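Local structure of catechol 1,2-dioxygenase (Pseudomonas putida, 2AZQ) at residues 19-24 and 33-38; 163-168 and 306-311; 173-178 and 190-195. The protein probably catalyses the iron(III)-dependent intradiol cleavage of catechol by dioxygen to cis,cis-muconate, a step of the beta-ketoadipate pathway. All blocks are in the same frame, centred on the assembly; numbering follows the deposited sequence.

Contact 1 (19-24 and 33-38)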
ATOM      1  N   ALA A  19      -2.275   1.432 -18.889  1.00 10.81           N
ATOM      2  CA  ALA A  19      -1.529   2.624 -18.537  1.00 10.36           C
ATOM      3  C   ALA A  19      -2.268   3.910 -18.984  1.00 11.14           C
ATOM      4  O   ALA A  19      -2.012   4.998 -18.461  1.00 12.42           O
ATOM      5  CB  ALA A  19      -0.153   2.545 -19.156  1.00  8.75           C
ATOM      6  N   GLY A  20      -3.191   3.773 -19.937  1.00  9.76           N
ATOM      7  CA  GLY A  20      -3.956   4.912 -20.412  1.00  9.05           C
ATOM      8  C   GLY A  20      -3.521   5.462 -21.759  1.00  9.33           C
ATOM      9  O   GLY A  20      -4.002   6.513 -22.172  1.00  6.74           O
ATOM     10  N   LEU A  21      -2.617   4.755 -22.445  1.00  9.98           N
ATOM     11  CA  LEU A  21      -2.110   5.202 -23.745  1.00 10.36           C
ATOM     12  C   LEU A  21      -3.203   5.032 -24.804  1.00 10.93           C
ATOM     13  O   LEU A  21      -3.017   5.251 -25.994  1.00  9.90           O
ATOM     14  CB  LEU A  21      -0.788   4.463 -24.067  1.00  8.09           C
ATOM     15  CG  LEU A  21       0.305   4.928 -23.061  1.00  9.07           C
ATOM     16  CD1 LEU A  21       1.228   3.786 -22.597  1.00  6.07           C
ATOM     17  CD2 LEU A  21       1.087   6.079 -23.667  1.00  6.29           C
ATOM     18  N   ASP A  22      -4.380   4.697 -24.318  1.00 13.57           N
ATOM     19  CA  ASP A  22      -5.538   4.529 -25.158  1.00 16.33           C
ATOM     20  C   ASP A  22      -6.298   5.857 -25.333  1.00 15.56           C
ATOM     21  O   ASP A  22      -7.358   5.898 -25.937  1.00 14.79           O
ATOM     22  CB  ASP A  22      -6.452   3.409 -24.585  1.00 21.43           C
ATOM     23  CG  ASP A  22      -6.630   3.474 -23.034  1.00 25.80           C
ATOM     24  OD1 ASP A  22      -5.661   3.197 -22.297  1.00 25.62           O
ATOM     25  OD2 ASP A  22      -7.749   3.797 -22.551  1.00 29.49           O
ATOM     26  N   HIS A  23      -5.757   6.950 -24.810  1.00 16.45           N
ATOM     27  CA  HIS A  23      -6.419   8.246 -24.972  1.00 17.35           C
ATOM     28  C   HIS A  23      -5.564   9.481 -24.692  1.00 15.44           C
ATOM     29  O   HIS A  23      -4.389   9.386 -24.375  1.00 14.42           O
ATOM     30  CB  HIS A  23      -7.667   8.309 -24.133  1.00 21.68           C
ATOM     31  CG  HIS A  23      -7.412   8.008 -22.707  1.00 26.97           C
ATOM     32  ND1 HIS A  23      -7.577   6.746 -22.179  1.00 29.57           N
ATOM     33  CD2 HIS A  23      -6.889   8.773 -21.721  1.00 29.03           C
ATOM     34  CE1 HIS A  23      -7.165   6.748 -20.924  1.00 31.81           C
ATOM     35  NE2 HIS A  23      -6.744   7.966 -20.623  1.00 31.92           N
ATOM     36  N   ALA A  24      -6.169  10.651 -24.802  1.00 14.81           N
ATOM     37  CA  ALA A  24      -5.404  11.868 -24.646  1.00 16.05           C
ATOM     38  C   ALA A  24      -5.553  12.624 -23.353  1.00 17.10           C
ATOM     39  O   ALA A  24      -5.052  13.735 -23.249  1.00 17.39           O
ATOM     40  CB  ALA A  24      -5.689  12.796 -25.822  1.00 15.78           C
ATOM     41  N   ILE A  33       5.162   5.677 -16.264  1.00  7.83           N
ATOM     42  CA  ILE A  33       5.526   5.000 -15.011  1.00  7.17           C
ATOM     43  C   ILE A  33       4.650   3.730 -14.749  1.00  8.07           C
ATOM     44  O   ILE A  33       5.174   2.660 -14.375  1.00  8.97           O
ATOM     45  CB  ILE A  33       5.439   5.983 -13.798  1.00  4.06           C
ATOM     46  CG1 ILE A  33       6.435   7.133 -13.962  1.00  3.68           C
ATOM     47  CG2 ILE A  33       5.785   5.269 -12.546  1.00  4.34           C
ATOM     48  CD1 ILE A  33       6.251   8.308 -12.979  1.00  2.00           C
ATOM     49  N   ILE A  34       3.335   3.837 -14.950  1.00  6.95           N
ATOM     50  CA  ILE A  34       2.459   2.681 -14.765  1.00  7.04           C
ATOM     51  C   ILE A  34       2.712   1.634 -15.852  1.00  5.05           C
ATOM     52  O   ILE A  34       2.504   0.461 -15.607  1.00  7.20           O
ATOM     53  CB  ILE A  34       0.927   3.036 -14.817  1.00  7.77           C
ATOM     54  CG1 ILE A  34       0.567   4.060 -13.752  1.00  6.78           C
ATOM     55  CG2 ILE A  34       0.092   1.786 -14.556  1.00  5.12           C
ATOM     56  CD1 ILE A  34       0.765   3.545 -12.360  1.00 10.42           C
ATOM     57  N   LEU A  35       3.146   2.032 -17.042  1.00  4.49           N
ATOM     58  CA  LEU A  35       3.392   1.022 -18.095  1.00  5.62           C
ATOM     59  C   LEU A  35       4.549   0.178 -17.543  1.00  5.44           C
ATOM     60  O   LEU A  35       4.532  -1.056 -17.561  1.00  4.48           O
ATOM     61  CB  LEU A  35       3.804   1.677 -19.435  1.00  3.86           C
ATOM     62  CG  LEU A  35       3.761   0.918 -20.781  1.00  4.68           C
ATOM     63  CD1 LEU A  35       4.483   1.692 -21.907  1.00  2.00           C
ATOM     64  CD2 LEU A  35       4.421  -0.413 -20.620  1.00  6.71           C
ATOM     65  N   ARG A  36       5.538   0.876 -17.013  1.00  5.35           N
ATOM     66  CA  ARG A  36       6.712   0.245 -16.444  1.00  7.57           C
ATOM     67  C   ARG A  36       6.389  -0.584 -15.180  1.00  8.61           C
ATOM     68  O   ARG A  36       6.743  -1.770 -15.121  1.00  7.14           O
ATOM     69  CB  ARG A  36       7.754   1.343 -16.163  1.00  7.88           C
ATOM     70  CG  ARG A  36       9.059   0.905 -15.541  1.00  7.09           C
ATOM     71  CD  ARG A  36       9.724  -0.203 -16.287  1.00  7.07           C
ATOM     72  NE  ARG A  36      11.033  -0.493 -15.697  1.00 10.02           N
ATOM     73  CZ  ARG A  36      12.191   0.055 -16.074  1.00  8.45           C
ATOM     74  NH1 ARG A  36      12.232   0.933 -17.062  1.00  9.26           N
ATOM     75  NH2 ARG A  36      13.309  -0.241 -15.427  1.00  7.48           N
ATOM     76  N   VAL A  37       5.719   0.020 -14.188  1.00  7.89           N
ATOM     77  CA  VAL A  37       5.374  -0.708 -12.960  1.00  8.29           C
ATOM     78  C   VAL A  37       4.644  -2.014 -13.290  1.00  9.55           C
ATOM     79  O   VAL A  37       4.812  -3.026 -12.590  1.00  9.04           O
ATOM     80  CB  VAL A  37       4.486   0.142 -12.010  1.00  9.03           C
ATOM     81  CG1 VAL A  37       4.047  -0.684 -10.825  1.00 10.80           C
ATOM     82  CG2 VAL A  37       5.257   1.304 -11.473  1.00 10.43           C
ATOM     83  N   LEU A  38       3.840  -2.002 -14.358  1.00  9.79           N
ATOM     84  CA  LEU A  38       3.121  -3.215 -14.758  1.00 10.11           C
ATOM     85  C   LEU A  38       3.983  -4.301 -15.435  1.00 11.55           C
ATOM     86  O   LEU A  38       3.796  -5.477 -15.160  1.00 10.65           O
ATOM     87  CB  LEU A  38       1.927  -2.867 -15.659  1.00  6.05           C
ATOM     88  CG  LEU A  38       0.719  -2.171 -15.016  1.00  5.57           C
ATOM     89  CD1 LEU A  38      -0.213  -1.669 -16.134  1.00  2.88           C
ATOM     90  CD2 LEU A  38       0.003  -3.116 -14.044  1.00  2.00           C
TER
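L35 meets the 19-24 segment with two parts of its side chain. At its base, CB rests against the methyl of A19, with A19 CB 4.1 Å from L35 CB. That methyl also reaches the helix backbone, lying 4.0 Å from L35 N. L35 CG is turned anti to the backbone N (chi1 -164°), which carries the branch past A19 to L21. At the tip, CD1 of L35 touches CD1 of L21 at 3.9 Å, and the two leucines cross at about a right angle. These contacts join the end of helix 9-19 and the turn after it to helix 28-49 in the N-terminal helical part of the enzyme. I34 adds its base to the seat of A19, with I34 CB 4.5 Å from A19 CB and the CG2 methyl alongside, while the arm through CG1 to CD1 departs. L38, on the same helix, packs on F15 and V18. Beyond A19 the chain leaves the helix at G20 with positive phi and makes a type I turn, closed by H23 N to G20 O (3.2 Å); G20 O lies over the face of the H23 imidazole. H23 also packs on G213 of the second subunit, while R36 forms a salt bridge with D47 of that subunit.

Contact 2 (163-168 and 306-311). With FE (Fe (III) ion), chain B.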
ATOM      1  N   TYR A 163       7.191   9.663  20.026  1.00  4.75           N
ATOM      2  CA  TYR A 163       7.172  11.073  19.637  1.00  4.72           C
ATOM      3  C   TYR A 163       5.831  11.685  19.954  1.00  4.61           C
ATOM      4  O   TYR A 163       4.808  11.004  19.923  1.00  5.11           O
ATOM      5  CB  TYR A 163       7.454  11.256  18.149  1.00  4.15           C
ATOM      6  CG  TYR A 163       8.841  10.848  17.689  1.00  3.95           C
ATOM      7  CD1 TYR A 163       9.178   9.509  17.556  1.00  4.21           C
ATOM      8  CD2 TYR A 163       9.780  11.808  17.301  1.00  2.45           C
ATOM      9  CE1 TYR A 163      10.412   9.126  17.030  1.00  5.64           C
ATOM     10  CE2 TYR A 163      11.016  11.442  16.775  1.00  3.70           C
ATOM     11  CZ  TYR A 163      11.323  10.090  16.633  1.00  4.89           C
ATOM     12  OH  TYR A 163      12.502   9.690  16.046  1.00  5.96           O
ATOM     13  N   SER A 164       5.820  12.965  20.292  1.00  4.62           N
ATOM     14  CA  SER A 164       4.543  13.600  20.581  1.00  5.14           C
ATOM     15  C   SER A 164       3.737  13.629  19.283  1.00  7.83           C
ATOM     16  O   SER A 164       4.243  13.296  18.194  1.00  9.02           O
ATOM     17  CB  SER A 164       4.737  15.022  21.073  1.00  2.72           C
ATOM     18  OG  SER A 164       5.236  15.844  20.039  1.00  2.00           O
ATOM     19  N   TYR A 165       2.480  14.029  19.403  1.00  9.55           N
ATOM     20  CA  TYR A 165       1.598  14.098  18.265  1.00 11.69           C
ATOM     21  C   TYR A 165       1.074  12.723  17.842  1.00 13.89           C
ATOM     22  O   TYR A 165      -0.136  12.552  17.646  1.00 15.42           O
ATOM     23  CB  TYR A 165       2.290  14.745  17.078  1.00 12.27           C
ATOM     24  CG  TYR A 165       1.307  14.997  16.021  1.00 12.09           C
ATOM     25  CD1 TYR A 165       0.454  16.081  16.117  1.00 14.50           C
ATOM     26  CD2 TYR A 165       1.067  14.042  15.037  1.00 14.72           C
ATOM     27  CE1 TYR A 165      -0.632  16.211  15.281  1.00 17.00           C
ATOM     28  CE2 TYR A 165      -0.018  14.153  14.187  1.00 16.75           C
ATOM     29  CZ  TYR A 165      -0.867  15.240  14.326  1.00 18.26           C
ATOM     30  OH  TYR A 165      -1.985  15.340  13.542  1.00 22.77           O
ATOM     31  N   PHE A 166       1.952  11.736  17.675  1.00 14.04           N
ATOM     32  CA  PHE A 166       1.449  10.427  17.287  1.00 14.00           C
ATOM     33  C   PHE A 166       1.105   9.734  18.562  1.00 16.54           C
ATOM     34  O   PHE A 166       0.227   8.871  18.591  1.00 19.12           O
ATOM     35  CB  PHE A 166       2.477   9.638  16.503  1.00 10.63           C
ATOM     36  CG  PHE A 166       2.930  10.344  15.296  1.00  8.65           C
ATOM     37  CD1 PHE A 166       3.992  11.236  15.360  1.00  8.77           C
ATOM     38  CD2 PHE A 166       2.214  10.228  14.107  1.00  8.07           C
ATOM     39  CE1 PHE A 166       4.334  12.013  14.255  1.00  8.07           C
ATOM     40  CE2 PHE A 166       2.539  10.989  13.005  1.00  5.71           C
ATOM     41  CZ  PHE A 166       3.601  11.887  13.079  1.00  8.28           C
ATOM     42  N   ASP A 167       1.796  10.123  19.626  1.00 17.74           N
ATOM     43  CA  ASP A 167       1.511   9.559  20.925  1.00 19.31           C
ATOM     44  C   ASP A 167       0.653  10.597  21.607  1.00 20.59           C
ATOM     45  O   ASP A 167       1.136  11.647  22.024  1.00 21.23           O
ATOM     46  CB  ASP A 167       2.777   9.333  21.735  1.00 18.82           C
ATOM     47  CG  ASP A 167       2.487   8.669  23.053  1.00 18.60           C
ATOM     48  OD1 ASP A 167       3.424   8.429  23.830  1.00 20.44           O
ATOM     49  OD2 ASP A 167       1.304   8.379  23.314  1.00 18.69           O
ATOM     50  N   SER A 168      -0.633  10.306  21.710  1.00 22.02           N
ATOM     51  CA  SER A 168      -1.558  11.241  22.322  1.00 22.71           C
ATOM     52  C   SER A 168      -1.294  11.490  23.790  1.00 22.96           C
ATOM     53  O   SER A 168      -1.701  12.534  24.311  1.00 24.33           O
ATOM     54  CB  SER A 168      -3.007  10.774  22.122  1.00 24.92           C
ATOM     55  OG  SER A 168      -3.413  10.914  20.761  1.00 26.79           O
ATOM     56  N   ARG A 306       3.369  15.910   5.235  1.00  7.97           N
ATOM     57  CA  ARG A 306       3.723  15.761   6.634  1.00  5.69           C
ATOM     58  C   ARG A 306       2.630  16.203   7.564  1.00  6.36           C
ATOM     59  O   ARG A 306       1.826  17.068   7.238  1.00  8.03           O
ATOM     60  CB  ARG A 306       5.011  16.540   6.928  1.00  3.90           C
ATOM     61  CG  ARG A 306       6.206  16.028   6.123  1.00  2.00           C
ATOM     62  CD  ARG A 306       7.367  16.975   6.229  1.00  2.00           C
ATOM     63  NE  ARG A 306       8.467  16.650   5.328  1.00  2.00           N
ATOM     64  CZ  ARG A 306       8.798  17.364   4.259  1.00  2.00           C
ATOM     65  NH1 ARG A 306       8.115  18.455   3.936  1.00  2.00           N
ATOM     66  NH2 ARG A 306       9.832  17.002   3.527  1.00  2.00           N
ATOM     67  N   ALA A 307       2.605  15.600   8.741  1.00  6.21           N
ATOM     68  CA  ALA A 307       1.609  15.949   9.719  1.00  7.09           C
ATOM     69  C   ALA A 307       1.536  17.463   9.883  1.00  8.86           C
ATOM     70  O   ALA A 307       2.533  18.159  10.171  1.00  7.02           O
ATOM     71  CB  ALA A 307       1.920  15.271  11.065  1.00  5.12           C
ATOM     72  N   LEU A 308       0.333  17.964   9.672  1.00 11.56           N
ATOM     73  CA  LEU A 308       0.057  19.375   9.825  1.00 17.35           C
ATOM     74  C   LEU A 308       0.624  20.408   8.860  1.00 20.18           C
ATOM     75  O   LEU A 308       0.452  21.596   9.129  1.00 20.82           O
ATOM     76  CB  LEU A 308       0.386  19.824  11.259  1.00 16.88           C
ATOM     77  CG  LEU A 308      -0.746  19.674  12.281  1.00 17.86           C
ATOM     78  CD1 LEU A 308      -1.384  18.315  12.138  1.00 17.98           C
ATOM     79  CD2 LEU A 308      -0.206  19.902  13.698  1.00 18.65           C
ATOM     80  N   GLN A 309       1.292  20.044   7.765  1.00 22.46           N
ATOM     81  CA  GLN A 309       1.728  21.161   6.939  1.00 27.00           C
ATOM     82  C   GLN A 309       0.545  21.715   6.153  1.00 30.75           C
ATOM     83  O   GLN A 309       0.643  22.759   5.505  1.00 31.55           O
ATOM     84  CB  GLN A 309       2.929  20.831   6.040  1.00 25.10           C
ATOM     85  CG  GLN A 309       2.915  19.582   5.207  1.00 25.71           C
ATOM     86  CD  GLN A 309       4.211  19.479   4.399  1.00 25.78           C
ATOM     87  OE1 GLN A 309       5.307  19.517   4.951  1.00 24.68           O
ATOM     88  NE2 GLN A 309       4.083  19.363   3.088  1.00 28.03           N
ATOM     89  N   GLU A 310      -0.587  21.024   6.284  1.00 34.73           N
ATOM     90  CA  GLU A 310      -1.855  21.380   5.640  1.00 37.58           C
ATOM     91  C   GLU A 310      -1.748  22.001   4.244  1.00 39.60           C
ATOM     92  O   GLU A 310      -2.479  22.936   3.911  1.00 39.89           O
ATOM     93  CB  GLU A 310      -2.663  22.311   6.548  1.00 37.24           C
ATOM     94  CG  GLU A 310      -2.992  21.739   7.904  1.00 36.13           C
ATOM     95  CD  GLU A 310      -3.848  22.694   8.726  1.00 37.28           C
ATOM     96  OE1 GLU A 310      -5.040  22.876   8.373  1.00 34.80           O
ATOM     97  OE2 GLU A 310      -3.322  23.271   9.709  1.00 36.82           O
ATOM     98  N   GLY A 311      -0.836  21.471   3.436  1.00 42.26           N
ATOM     99  CA  GLY A 311      -0.661  21.959   2.080  1.00 45.66           C
ATOM    100  C   GLY A 311      -1.262  20.959   1.112  1.00 46.86           C
ATOM    101  O   GLY A 311      -1.737  19.896   1.592  1.00 47.67           O
ATOM    102  OXT GLY A 311      -1.263  21.230  -0.114  1.00 47.31           O
TER
HETATM  103 FE    FE B 400      13.109   9.134  14.650  1.00 16.50          FE
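Next to the iron site, the loop that carries the metal ligand Y163 leans through Y165 and F166 on A307 and L308, close to the C-terminus. Y163 OH binds the ferric ion together with Y197, H221 and H223, the two-tyrosine, two-histidine set of intradiol dioxygenases. Two residues on, Y165 has positive phi at the centre of a classic gamma turn, whose bond from F166 N to S164 O is weak. Its ring is swung out with CG anti to the backbone N (chi1 -171°), and this brings it to the C-terminal segment. There A307 CB comes in obliquely at 3.8 Å from Y165 CE2. L308 approaches the far end of the same ring, its CD1 3.8 Å from Y165 CZ and also by the phenol oxygen, its CD2 4.0 Å from Y165 CE1. A307 CB also reaches the other aromatic, 4.3 Å from F166 CZ. The two rings meet each other as well: Y165 CD2 stands 3.7 Å above the plane of the F166 ring, over its centre, and F166 CE2 lies in the plane of the Y165 ring.

A307 and L308 are the two corner residues of a type II turn closed by Q309 N to R306 O. A side-chain bond spans the same turn, from R306 NH1 to Q309 OE1 (3.2 Å, N-H...O 157°), with the oxygen close to the guanidinium plane. R306 NE forms a salt bridge with E106, and the backbone of A307 bonds to A112. Across the contact itself, methyl groups meet aromatic carbons and, at L308 CD1, the phenol oxygen. The chemistry therefore implies hydrophobic cohesion at the surface, with little directional constraint, while the polar bonds probably steady the C-terminal turn.

Contact 3 (173-178 and 190-195)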
ATOM      1  N   PHE A 173       3.206  19.316  20.874  1.00 12.96           N
ATOM      2  CA  PHE A 173       4.593  19.509  20.420  1.00 10.37           C
ATOM      3  C   PHE A 173       5.710  19.277  21.429  1.00  8.81           C
ATOM      4  O   PHE A 173       6.714  19.983  21.425  1.00  6.87           O
ATOM      5  CB  PHE A 173       4.789  20.907  19.812  1.00 10.37           C
ATOM      6  CG  PHE A 173       3.940  21.187  18.595  1.00 11.11           C
ATOM      7  CD1 PHE A 173       2.647  21.702  18.722  1.00  9.60           C
ATOM      8  CD2 PHE A 173       4.456  21.011  17.317  1.00  9.91           C
ATOM      9  CE1 PHE A 173       1.892  22.051  17.580  1.00  8.92           C
ATOM     10  CE2 PHE A 173       3.697  21.358  16.174  1.00 10.71           C
ATOM     11  CZ  PHE A 173       2.419  21.882  16.309  1.00  8.01           C
ATOM     12  N   ASN A 174       5.541  18.282  22.290  1.00  7.68           N
ATOM     13  CA  ASN A 174       6.559  17.976  23.282  1.00  6.48           C
ATOM     14  C   ASN A 174       7.798  17.478  22.538  1.00  6.84           C
ATOM     15  O   ASN A 174       7.693  16.693  21.578  1.00  6.61           O
ATOM     16  CB  ASN A 174       6.045  16.904  24.240  1.00  7.60           C
ATOM     17  CG  ASN A 174       6.955  16.697  25.432  1.00  6.60           C
ATOM     18  OD1 ASN A 174       7.350  15.580  25.720  1.00  5.31           O
ATOM     19  ND2 ASN A 174       7.275  17.776  26.139  1.00  5.75           N
ATOM     20  N   LEU A 175       8.964  17.943  22.974  1.00  5.50           N
ATOM     21  CA  LEU A 175      10.225  17.573  22.336  1.00  4.71           C
ATOM     22  C   LEU A 175      10.256  18.013  20.859  1.00  3.78           C
ATOM     23  O   LEU A 175      10.901  17.383  20.016  1.00  4.90           O
ATOM     24  CB  LEU A 175      10.445  16.060  22.457  1.00  2.93           C
ATOM     25  CG  LEU A 175      10.193  15.605  23.894  1.00  3.11           C
ATOM     26  CD1 LEU A 175      10.469  14.119  24.018  1.00  3.72           C
ATOM     27  CD2 LEU A 175      11.081  16.402  24.842  1.00  3.98           C
ATOM     28  N   ARG A 176       9.555  19.101  20.552  1.00  2.67           N
ATOM     29  CA  ARG A 176       9.499  19.635  19.185  1.00  3.34           C
ATOM     30  C   ARG A 176       9.641  21.159  19.170  1.00  2.32           C
ATOM     31  O   ARG A 176       8.827  21.871  19.759  1.00  2.00           O
ATOM     32  CB  ARG A 176       8.173  19.247  18.525  1.00  5.39           C
ATOM     33  CG  ARG A 176       8.076  17.772  18.127  1.00  8.94           C
ATOM     34  CD  ARG A 176       6.647  17.312  17.778  1.00  8.32           C
ATOM     35  NE  ARG A 176       6.632  15.919  17.338  1.00  9.29           N
ATOM     36  CZ  ARG A 176       7.077  15.528  16.153  1.00  9.36           C
ATOM     37  NH1 ARG A 176       7.554  16.445  15.315  1.00 10.87           N
ATOM     38  NH2 ARG A 176       7.073  14.245  15.826  1.00  5.51           N
ATOM     39  N   ARG A 177      10.660  21.664  18.488  1.00  2.00           N
ATOM     40  CA  ARG A 177      10.863  23.107  18.432  1.00  2.72           C
ATOM     41  C   ARG A 177      11.652  23.642  17.222  1.00  3.21           C
ATOM     42  O   ARG A 177      12.442  22.947  16.564  1.00  2.00           O
ATOM     43  CB  ARG A 177      11.599  23.604  19.703  1.00  4.01           C
ATOM     44  CG  ARG A 177      10.893  23.447  21.050  1.00  7.48           C
ATOM     45  CD  ARG A 177       9.700  24.389  21.203  1.00  9.65           C
ATOM     46  NE  ARG A 177       9.090  24.281  22.530  1.00 12.83           N
ATOM     47  CZ  ARG A 177       8.418  23.223  22.999  1.00 13.34           C
ATOM     48  NH1 ARG A 177       7.917  23.255  24.225  1.00 12.26           N
ATOM     49  NH2 ARG A 177       8.223  22.149  22.246  1.00 13.75           N
ATOM     50  N   ARG A 178      11.437  24.917  16.950  1.00  3.65           N
ATOM     51  CA  ARG A 178      12.172  25.581  15.907  1.00  3.98           C
ATOM     52  C   ARG A 178      12.981  26.676  16.602  1.00  4.74           C
ATOM     53  O   ARG A 178      12.430  27.663  17.095  1.00  4.68           O
ATOM     54  CB  ARG A 178      11.226  26.138  14.848  1.00  3.55           C
ATOM     55  CG  ARG A 178      10.884  25.160  13.723  1.00  2.00           C
ATOM     56  CD  ARG A 178       9.928  25.820  12.734  1.00  2.00           C
ATOM     57  NE  ARG A 178       8.643  26.050  13.377  1.00  2.32           N
ATOM     58  CZ  ARG A 178       7.754  26.965  13.003  1.00  5.75           C
ATOM     59  NH1 ARG A 178       7.993  27.763  11.977  1.00  6.46           N
ATOM     60  NH2 ARG A 178       6.615  27.085  13.671  1.00  8.54           N
ATOM     61  N   ARG A 190      17.612  22.988  26.113  1.00  7.73           N
ATOM     62  CA  ARG A 190      17.517  22.246  27.377  1.00  8.59           C
ATOM     63  C   ARG A 190      16.429  21.192  27.138  1.00  6.87           C
ATOM     64  O   ARG A 190      15.288  21.529  26.832  1.00  6.31           O
ATOM     65  CB  ARG A 190      17.133  23.223  28.518  1.00 12.07           C
ATOM     66  CG  ARG A 190      17.138  22.670  29.972  1.00 16.38           C
ATOM     67  CD  ARG A 190      15.952  21.757  30.245  1.00 21.20           C
ATOM     68  NE  ARG A 190      15.927  21.155  31.587  1.00 23.98           N
ATOM     69  CZ  ARG A 190      15.866  21.827  32.738  1.00 21.42           C
ATOM     70  NH1 ARG A 190      15.826  23.149  32.740  1.00 21.43           N
ATOM     71  NH2 ARG A 190      15.790  21.162  33.885  1.00 18.86           N
ATOM     72  N   SER A 191      16.772  19.918  27.248  1.00  4.20           N
ATOM     73  CA  SER A 191      15.769  18.893  26.984  1.00  5.22           C
ATOM     74  C   SER A 191      16.012  17.597  27.789  1.00  5.93           C
ATOM     75  O   SER A 191      16.374  17.658  28.977  1.00  6.75           O
ATOM     76  CB  SER A 191      15.738  18.632  25.468  1.00  3.24           C
ATOM     77  OG  SER A 191      14.702  17.752  25.075  1.00  2.41           O
ATOM     78  N   ILE A 192      15.763  16.438  27.171  1.00  4.25           N
ATOM     79  CA  ILE A 192      16.004  15.154  27.828  1.00  3.89           C
ATOM     80  C   ILE A 192      16.551  14.099  26.870  1.00  4.78           C
ATOM     81  O   ILE A 192      16.215  14.064  25.685  1.00  6.61           O
ATOM     82  CB  ILE A 192      14.736  14.572  28.501  1.00  3.47           C
ATOM     83  CG1 ILE A 192      13.695  14.182  27.450  1.00  3.31           C
ATOM     84  CG2 ILE A 192      14.163  15.580  29.494  1.00  2.95           C
ATOM     85  CD1 ILE A 192      12.529  13.448  28.023  1.00  2.16           C
ATOM     86  N   VAL A 193      17.417  13.240  27.378  1.00  4.78           N
ATOM     87  CA  VAL A 193      17.991  12.197  26.541  1.00  5.73           C
ATOM     88  C   VAL A 193      16.869  11.317  26.011  1.00  4.45           C
ATOM     89  O   VAL A 193      16.127  10.745  26.782  1.00  7.31           O
ATOM     90  CB  VAL A 193      19.010  11.366  27.344  1.00  4.67           C
ATOM     91  CG1 VAL A 193      19.462  10.208  26.530  1.00  4.09           C
ATOM     92  CG2 VAL A 193      20.189  12.250  27.738  1.00  4.17           C
ATOM     93  N   PRO A 194      16.730  11.210  24.683  1.00  4.33           N
ATOM     94  CA  PRO A 194      15.686  10.400  24.044  1.00  3.77           C
ATOM     95  C   PRO A 194      16.046   8.948  24.033  1.00  2.70           C
ATOM     96  O   PRO A 194      17.193   8.601  24.143  1.00  2.85           O
ATOM     97  CB  PRO A 194      15.652  10.966  22.630  1.00  3.50           C
ATOM     98  CG  PRO A 194      17.117  11.157  22.367  1.00  5.13           C
ATOM     99  CD  PRO A 194      17.545  11.888  23.653  1.00  5.36           C
ATOM    100  N   SER A 195      15.065   8.078  23.888  1.00  3.95           N
ATOM    101  CA  SER A 195      15.382   6.659  23.842  1.00  2.75           C
ATOM    102  C   SER A 195      15.282   6.143  22.416  1.00  4.14           C
ATOM    103  O   SER A 195      14.580   6.726  21.556  1.00  3.50           O
ATOM    104  CB  SER A 195      14.423   5.854  24.720  1.00  2.00           C
ATOM    105  OG  SER A 195      14.469   6.337  26.038  1.00  2.00           O
TER
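The guanidinium of R177 holds the carbonyl oxygen of R176 at its edge, nearly in its plane, beside the turn from which L175 reaches S191 and I192. The bond from R177 NH2 to R176 O is 2.6 Å long with an N-H...O angle of 166°. Seen from the acceptor, the donor sits well above the carbonyl plane. A second, weak bond runs from R177 NH2 to F173 O, so one nitrogen spans both ends of the type II turn from F173 to R176. L175 is the third residue of that turn and has positive phi.

From there its CG lies beside the backbone N and anti to the carbonyl carbon (chi1 -48°), an orientation that sends CD2 to the other segment. This one methyl makes both contacts: L175 CD2 lies 3.9 Å from S191 OG and 4.3 Å from I192 CG1. The isoleucine's CB is not aimed at L175, and it is the CG1 branch that closes the distance. Strands 176-180 and 186-192 follow one another in the chain but do not pair with each other. The contact joins the turn leading into strand 176-180, which lies antiparallel to strand 151-155, to the end of strand 186-192, which lies antiparallel to strand 132-140, within the beta-sandwich of the intradiol dioxygenase domain, and all three touching residues are buried.

The hydroxyl of S191 has its polar partner elsewhere, in a hydrogen bond with NE2 of H156, which follows strand 151-155; its contact with the L175 methyl is van der Waals. The backbone of L175 is in turn bonded to those of M123 and H156.

Overall arrangement
Contacts 2 and 3 belong to the catalytic domain, their centres about 15 Å apart, with contact 3 nested in the chain loop that contact 2 closes. They touch directly: S164 OG lies 3.0 Å from N174 O, a probable hydrogen bond, and R176 packs beside Y163. The iron ligand Y163 is part of contact 2, whereas the L175 side chain of contact 3 is about 11 Å from the metal. Contact 1 precedes both in the chain and stands apart, its centre about 35 Å from that of contact 2 and about 46 Å from that of contact 3. It lies instead near the bound phospholipid, which touches I33 and is about 5 Å from the I34 side chain, and near the second subunit.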